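S-adenosyl-L-methionine-dependent 2-deoxy-scyllo-inosamine dehydrogenase (Bacillus circulans, PDB 4M7S) catalyses the radical S-adenosylmethionine-dependent two-electron oxidation of 2-deoxy-scyllo-inosamine to amino-dideoxy-scyllo-inosose in butirosin biosynthesis, and binds two [4Fe-4S] clusters. Local coordinates at residues S168-S173 and M220-H225; M1-S6 and P172-V177. All blocks are in the same frame, centred on the assembly; numbering follows the deposited sequence.

Contact 1: residues S168-S173 and M220-H225; sequences SCMVPS and MLKEGH. With SF4 (iron/sulfur cluster), chain B.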
loop_
_atom_site.group_PDB
_atom_site.type_symbol
_atom_site.label_atom_id
_atom_site.label_comp_id
_atom_site.label_asym_id
_atom_site.label_seq_id
_atom_site.Cartn_x
_atom_site.Cartn_y
_atom_site.Cartn_z
ATOM N N SER A 168 8.072 -4.710 -18.549
ATOM C CA SER A 168 8.582 -4.971 -17.216
ATOM C C SER A 168 7.683 -4.303 -16.184
ATOM O O SER A 168 6.872 -3.430 -16.507
ATOM C CB SER A 168 9.979 -4.390 -17.070
ATOM O OG SER A 168 9.902 -2.977 -17.001
ATOM N N CYS A 169 7.831 -4.721 -14.935
ATOM C CA CYS A 169 7.230 -3.997 -13.834
ATOM C C CYS A 169 7.952 -4.300 -12.538
ATOM O O CYS A 169 8.128 -5.459 -12.175
ATOM C CB CYS A 169 5.756 -4.327 -13.666
ATOM S SG CYS A 169 5.094 -3.422 -12.248
HETATM N N MSE A 170 8.343 -3.239 -11.841
HETATM C CA MSE A 170 9.155 -3.358 -10.643
HETATM C C MSE A 170 8.340 -3.268 -9.358
HETATM O O MSE A 170 8.903 -3.372 -8.275
HETATM C CB MSE A 170 10.245 -2.284 -10.636
HETATM C CG MSE A 170 11.006 -2.147 -11.944
HETATM SE SE MSE A 170 11.750 -3.838 -12.540
HETATM C CE MSE A 170 12.679 -4.307 -10.888
ATOM N N VAL A 171 7.027 -3.066 -9.463
ATOM C CA VAL A 171 6.184 -2.969 -8.254
ATOM C C VAL A 171 6.376 -4.154 -7.292
ATOM O O VAL A 171 6.593 -3.942 -6.092
ATOM C CB VAL A 171 4.683 -2.754 -8.575
ATOM C CG1 VAL A 171 3.850 -2.655 -7.278
ATOM C CG2 VAL A 171 4.491 -1.496 -9.433
ATOM N N PRO A 172 6.328 -5.404 -7.802
ATOM C CA PRO A 172 6.532 -6.515 -6.856
ATOM C C PRO A 172 7.950 -6.576 -6.271
ATOM O O PRO A 172 8.169 -7.367 -5.355
ATOM C CB PRO A 172 6.288 -7.768 -7.711
ATOM C CG PRO A 172 5.521 -7.287 -8.909
ATOM C CD PRO A 172 6.004 -5.891 -9.158
ATOM N N SER A 173 8.882 -5.779 -6.790
ATOM C CA SER A 173 10.228 -5.707 -6.222
ATOM C C SER A 173 10.351 -4.653 -5.113
ATOM O O SER A 173 11.354 -4.624 -4.381
ATOM C CB SER A 173 11.252 -5.406 -7.314
ATOM O OG SER A 173 11.190 -6.370 -8.342
HETATM N N MSE A 220 9.870 -12.661 -12.597
HETATM C CA MSE A 220 9.093 -12.814 -13.825
HETATM C C MSE A 220 8.641 -11.442 -14.349
HETATM O O MSE A 220 8.684 -11.180 -15.551
HETATM C CB MSE A 220 7.884 -13.710 -13.518
HETATM C CG MSE A 220 6.913 -13.974 -14.652
HETATM SE SE MSE A 220 5.173 -14.617 -13.994
HETATM C CE MSE A 220 5.748 -16.209 -13.040
ATOM N N LEU A 221 8.217 -10.570 -13.439
ATOM C CA LEU A 221 7.761 -9.231 -13.815
ATOM C C LEU A 221 8.927 -8.278 -14.078
ATOM O O LEU A 221 8.809 -7.334 -14.868
ATOM C CB LEU A 221 6.821 -8.645 -12.759
ATOM C CG LEU A 221 5.324 -8.891 -12.949
ATOM C CD1 LEU A 221 4.900 -8.462 -14.343
ATOM C CD2 LEU A 221 4.978 -10.346 -12.728
ATOM N N LYS A 222 10.056 -8.515 -13.422
ATOM C CA LYS A 222 11.246 -7.736 -13.723
ATOM C C LYS A 222 11.691 -8.022 -15.160
ATOM O O LYS A 222 12.215 -7.140 -15.851
ATOM C CB LYS A 222 12.367 -8.041 -12.726
ATOM C CG LYS A 222 13.597 -7.177 -12.921
ATOM C CD LYS A 222 14.635 -7.429 -11.840
ATOM C CE LYS A 222 15.940 -6.696 -12.144
ATOM N NZ LYS A 222 16.985 -6.948 -11.110
ATOM N N GLU A 223 11.455 -9.252 -15.614
ATOM C CA GLU A 223 11.836 -9.672 -16.966
ATOM C C GLU A 223 10.753 -9.379 -18.004
ATOM O O GLU A 223 10.922 -9.680 -19.181
ATOM C CB GLU A 223 12.158 -11.164 -16.991
ATOM C CG GLU A 223 13.501 -11.534 -16.383
ATOM C CD GLU A 223 13.669 -13.034 -16.221
ATOM O OE1 GLU A 223 12.703 -13.775 -16.507
ATOM O OE2 GLU A 223 14.766 -13.473 -15.804
ATOM N N GLY A 224 9.632 -8.821 -17.559
ATOM C CA GLY A 224 8.580 -8.405 -18.468
ATOM C C GLY A 224 7.633 -9.498 -18.931
ATOM O O GLY A 224 7.068 -9.413 -20.011
ATOM N N HIS A 225 7.439 -10.525 -18.114
ATOM C CA HIS A 225 6.525 -11.600 -18.488
ATOM C C HIS A 225 5.125 -11.401 -17.907
ATOM O O HIS A 225 4.581 -12.296 -17.254
ATOM C CB HIS A 225 7.101 -12.953 -18.069
ATOM C CG HIS A 225 8.455 -13.234 -18.643
ATOM N ND1 HIS A 225 8.682 -13.322 -19.997
ATOM C CD2 HIS A 225 9.651 -13.449 -18.042
ATOM C CE1 HIS A 225 9.963 -13.579 -20.211
ATOM N NE2 HIS A 225 10.569 -13.664 -19.042
HETATM FE FE1 SF4 B . 0.315 -4.138 -13.125
HETATM FE FE2 SF4 B . 1.311 -6.526 -12.402
HETATM FE FE3 SF4 B . 0.760 -4.662 -10.561
HETATM FE FE4 SF4 B . 2.845 -4.392 -12.192
HETATM S S1 SF4 B . 2.621 -6.020 -10.576
HETATM S S2 SF4 B . 1.359 -2.725 -11.655
HETATM S S3 SF4 B . 2.033 -5.248 -14.158
HETATM S S4 SF4 B . -0.803 -5.722 -11.872
#
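Cys169, a ligand of the second [4Fe-4S] cluster, meets Leu221 where helix 212-222 ends in a Schellman motif, inside the SPASM-family auxiliary-cluster domain. The tight part is a backbone seam focused on Leu221 O. Cys169 N donates to it at 2.8 Å, somewhat bent, 156° at the hydrogen, with the donor well above the carbonyl plane. Ser168 CA adds a CA-H...O contact to Leu221 O at 3.3 Å, and Gly224 N bonds weakly to the same oxygen from within the helix end. Gly224, with positive phi (82°), turns the chain here; its CA lies only 3.7 Å from Ser168 CA. Ser168 has other partners as well, OG with Glu243 N and the carbonyl oxygen with Arg226 NH1. Beside the backbone seam the apolar packing is wider: Cys169 CB faces Leu221 CD1, and Pro172 CG approaches Leu221 CB. The solvent side is looser. There the bent selenomethionine chain of Met170 lays CE against Lys222 CG at 3.6 Å, while the fully extended lysine runs on until NZ bonds a glycerol, probably from the crystallisation liquor. On the cluster side Cys169 SG, anti to its backbone N (chi1 178°), is turned to the iron, and Pro172 CG lies 3.6 Å from sulfide S1. Cys169 SG both binds iron FE4 at 2.4 Å and accepts the capping bond from Val171 N at 3.4 Å.

Contact 2: residues M1-S6 and P172-V177; sequences MDKLFS and PSNLAV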
loop_
_atom_site.group_PDB
_atom_site.type_symbol
_atom_site.label_atom_id
_atom_site.label_comp_id
_atom_site.label_asym_id
_atom_site.label_seq_id
_atom_site.Cartn_x
_atom_site.Cartn_y
_atom_site.Cartn_z
HETATM N N MSE A 1 15.876 -10.835 -6.047
HETATM C CA MSE A 1 14.747 -10.645 -5.145
HETATM C C MSE A 1 15.206 -10.449 -3.709
HETATM O O MSE A 1 14.405 -10.540 -2.781
HETATM C CB MSE A 1 13.812 -11.846 -5.210
ATOM N N ASP A 2 16.497 -10.188 -3.525
ATOM C CA ASP A 2 17.054 -10.052 -2.182
ATOM C C ASP A 2 16.570 -8.782 -1.466
ATOM O O ASP A 2 16.307 -8.806 -0.267
ATOM C CB ASP A 2 18.584 -10.096 -2.226
ATOM C CG ASP A 2 19.168 -11.116 -1.255
ATOM O OD1 ASP A 2 18.490 -12.127 -0.965
ATOM O OD2 ASP A 2 20.308 -10.906 -0.786
ATOM N N LYS A 3 16.457 -7.684 -2.205
ATOM C CA LYS A 3 16.136 -6.387 -1.610
ATOM C C LYS A 3 14.749 -6.373 -0.949
ATOM O O LYS A 3 13.755 -6.775 -1.561
ATOM C CB LYS A 3 16.241 -5.297 -2.679
ATOM C CG LYS A 3 15.637 -3.962 -2.298
ATOM C CD LYS A 3 15.444 -3.080 -3.526
ATOM C CE LYS A 3 14.499 -1.919 -3.232
ATOM N NZ LYS A 3 13.128 -2.377 -2.843
ATOM N N LEU A 4 14.684 -5.913 0.299
ATOM C CA LEU A 4 13.406 -5.791 0.998
ATOM C C LEU A 4 12.536 -4.753 0.298
ATOM O O LEU A 4 13.050 -3.869 -0.392
ATOM C CB LEU A 4 13.629 -5.376 2.453
ATOM C CG LEU A 4 12.460 -5.534 3.433
ATOM C CD1 LEU A 4 12.208 -7.012 3.729
ATOM C CD2 LEU A 4 12.698 -4.755 4.727
ATOM N N PHE A 5 11.220 -4.856 0.472
ATOM C CA PHE A 5 10.306 -3.848 -0.055
ATOM C C PHE A 5 10.672 -2.471 0.498
ATOM O O PHE A 5 11.179 -2.357 1.612
ATOM C CB PHE A 5 8.853 -4.197 0.286
ATOM C CG PHE A 5 8.658 -4.671 1.701
ATOM C CD1 PHE A 5 8.461 -3.763 2.734
ATOM C CD2 PHE A 5 8.665 -6.027 1.995
ATOM C CE1 PHE A 5 8.294 -4.202 4.038
ATOM C CE2 PHE A 5 8.491 -6.476 3.290
ATOM C CZ PHE A 5 8.308 -5.560 4.317
ATOM N N SER A 6 10.430 -1.429 -0.290
ATOM C CA SER A 6 10.757 -0.079 0.135
ATOM C C SER A 6 9.489 0.643 0.587
ATOM O O SER A 6 9.556 1.665 1.268
ATOM C CB SER A 6 11.447 0.688 -0.994
ATOM O OG SER A 6 10.546 0.919 -2.059
ATOM N N PRO A 172 6.328 -5.404 -7.802
ATOM C CA PRO A 172 6.532 -6.515 -6.856
ATOM C C PRO A 172 7.950 -6.576 -6.271
ATOM O O PRO A 172 8.169 -7.367 -5.355
ATOM C CB PRO A 172 6.288 -7.768 -7.711
ATOM C CG PRO A 172 5.521 -7.287 -8.909
ATOM C CD PRO A 172 6.004 -5.891 -9.158
ATOM N N SER A 173 8.882 -5.779 -6.790
ATOM C CA SER A 173 10.228 -5.707 -6.222
ATOM C C SER A 173 10.351 -4.653 -5.113
ATOM O O SER A 173 11.354 -4.624 -4.381
ATOM C CB SER A 173 11.252 -5.406 -7.314
ATOM O OG SER A 173 11.190 -6.370 -8.342
ATOM N N ASN A 174 9.354 -3.775 -5.015
ATOM C CA ASN A 174 9.429 -2.619 -4.114
ATOM C C ASN A 174 8.290 -2.500 -3.108
ATOM O O ASN A 174 8.397 -1.782 -2.113
ATOM C CB ASN A 174 9.471 -1.322 -4.931
ATOM C CG ASN A 174 10.764 -1.155 -5.682
ATOM O OD1 ASN A 174 11.839 -1.190 -5.091
ATOM N ND2 ASN A 174 10.671 -0.993 -6.998
ATOM N N LEU A 175 7.194 -3.190 -3.377
ATOM C CA LEU A 175 5.951 -2.926 -2.663
ATOM C C LEU A 175 5.354 -4.214 -2.137
ATOM O O LEU A 175 5.249 -5.208 -2.867
ATOM C CB LEU A 175 4.964 -2.246 -3.621
ATOM C CG LEU A 175 3.617 -1.647 -3.192
ATOM C CD1 LEU A 175 2.465 -2.514 -3.663
ATOM C CD2 LEU A 175 3.543 -1.393 -1.691
ATOM N N ALA A 176 4.987 -4.201 -0.857
ATOM C CA ALA A 176 4.130 -5.233 -0.291
ATOM C C ALA A 176 2.812 -4.583 0.130
ATOM O O ALA A 176 2.810 -3.475 0.678
ATOM C CB ALA A 176 4.804 -5.896 0.915
ATOM N N VAL A 177 1.699 -5.273 -0.113
ATOM C CA VAL A 177 0.409 -4.831 0.389
ATOM C C VAL A 177 -0.061 -5.815 1.441
ATOM O O VAL A 177 0.040 -7.018 1.237
ATOM C CB VAL A 177 -0.654 -4.777 -0.732
ATOM C CG1 VAL A 177 -2.023 -4.385 -0.161
ATOM C CG2 VAL A 177 -0.246 -3.788 -1.799
HETATM O O HOH W 1 13.189 -6.796 -4.201
#
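Lys3 NZ is gripped by three oxygens, two of them on Ser173 and Asn174 across the contact. NZ of Lys3 donates to Asn174 OD1 at 2.9 Å, with the amine a little out of the amide plane, and to its own neighbour Leu4 O at 2.9 Å; a weak bond to Ser173 O completes the set. The lysine chain is extended as far as CE and then bends (chi4 -62°), which turns NZ back toward these acceptors. Its aliphatic part is carried across the asparagine side chain, with CE also close to OD1. The other end of the Asn174 amide is occupied as well, ND2 donating to Gln241 OE1 and to a bound glycerol. A water ties the backbones together beside the amine, giving one hydrogen to Lys3 O at 2.7 Å and the other to Ser173 O at 2.8 Å. Further along, Ser6 N donates to Asn174 O at 2.8 Å (144° at the hydrogen), and Ser6 OG adds a long, weak bond to the same oxygen. Phe5, between them in sequence, puts its CB 3.4 Å from Asn174 O. Its CG lies between the backbone N and the carbonyl carbon (chi1 44°), where the ring passes beside Ala176. Ala176 CB covers one ring face toward the rim, 4.0 Å from Phe5 CD2, and Leu4 CG covers the centre of the opposite face. Trp209 of helix 205-209 meets the Phe5 ring edge-to-face and also donates to Lys3 O, while Phe53 packs obliquely. The contact thus joins the N-terminal lead-in of strand 7-10 to the end of helix 171-174 and the start of strand 175-178, where Met7 continues the backbone pairing with Asn174 and Ala176.

How the contacts relate
The two contacts lie with centres about 11 Å apart and share Pro172 and Ser173 on the short helix 171-174. Along the chain, 1-6 comes first, 168-177 follows after the central parallel strands of the radical SAM core, and 220-225 comes last, at the end of helix 212-222. Contact 1 belongs to the auxiliary-cluster domain and includes the cluster ligand Cys169; contact 2 joins that domain to the loop that leads into strand 7-10 of the core; strands 7-10 and 175-178 are neighbours in one mixed sheet. A single short helix therefore links the second cluster site to the seam between the core and the cluster-binding domain.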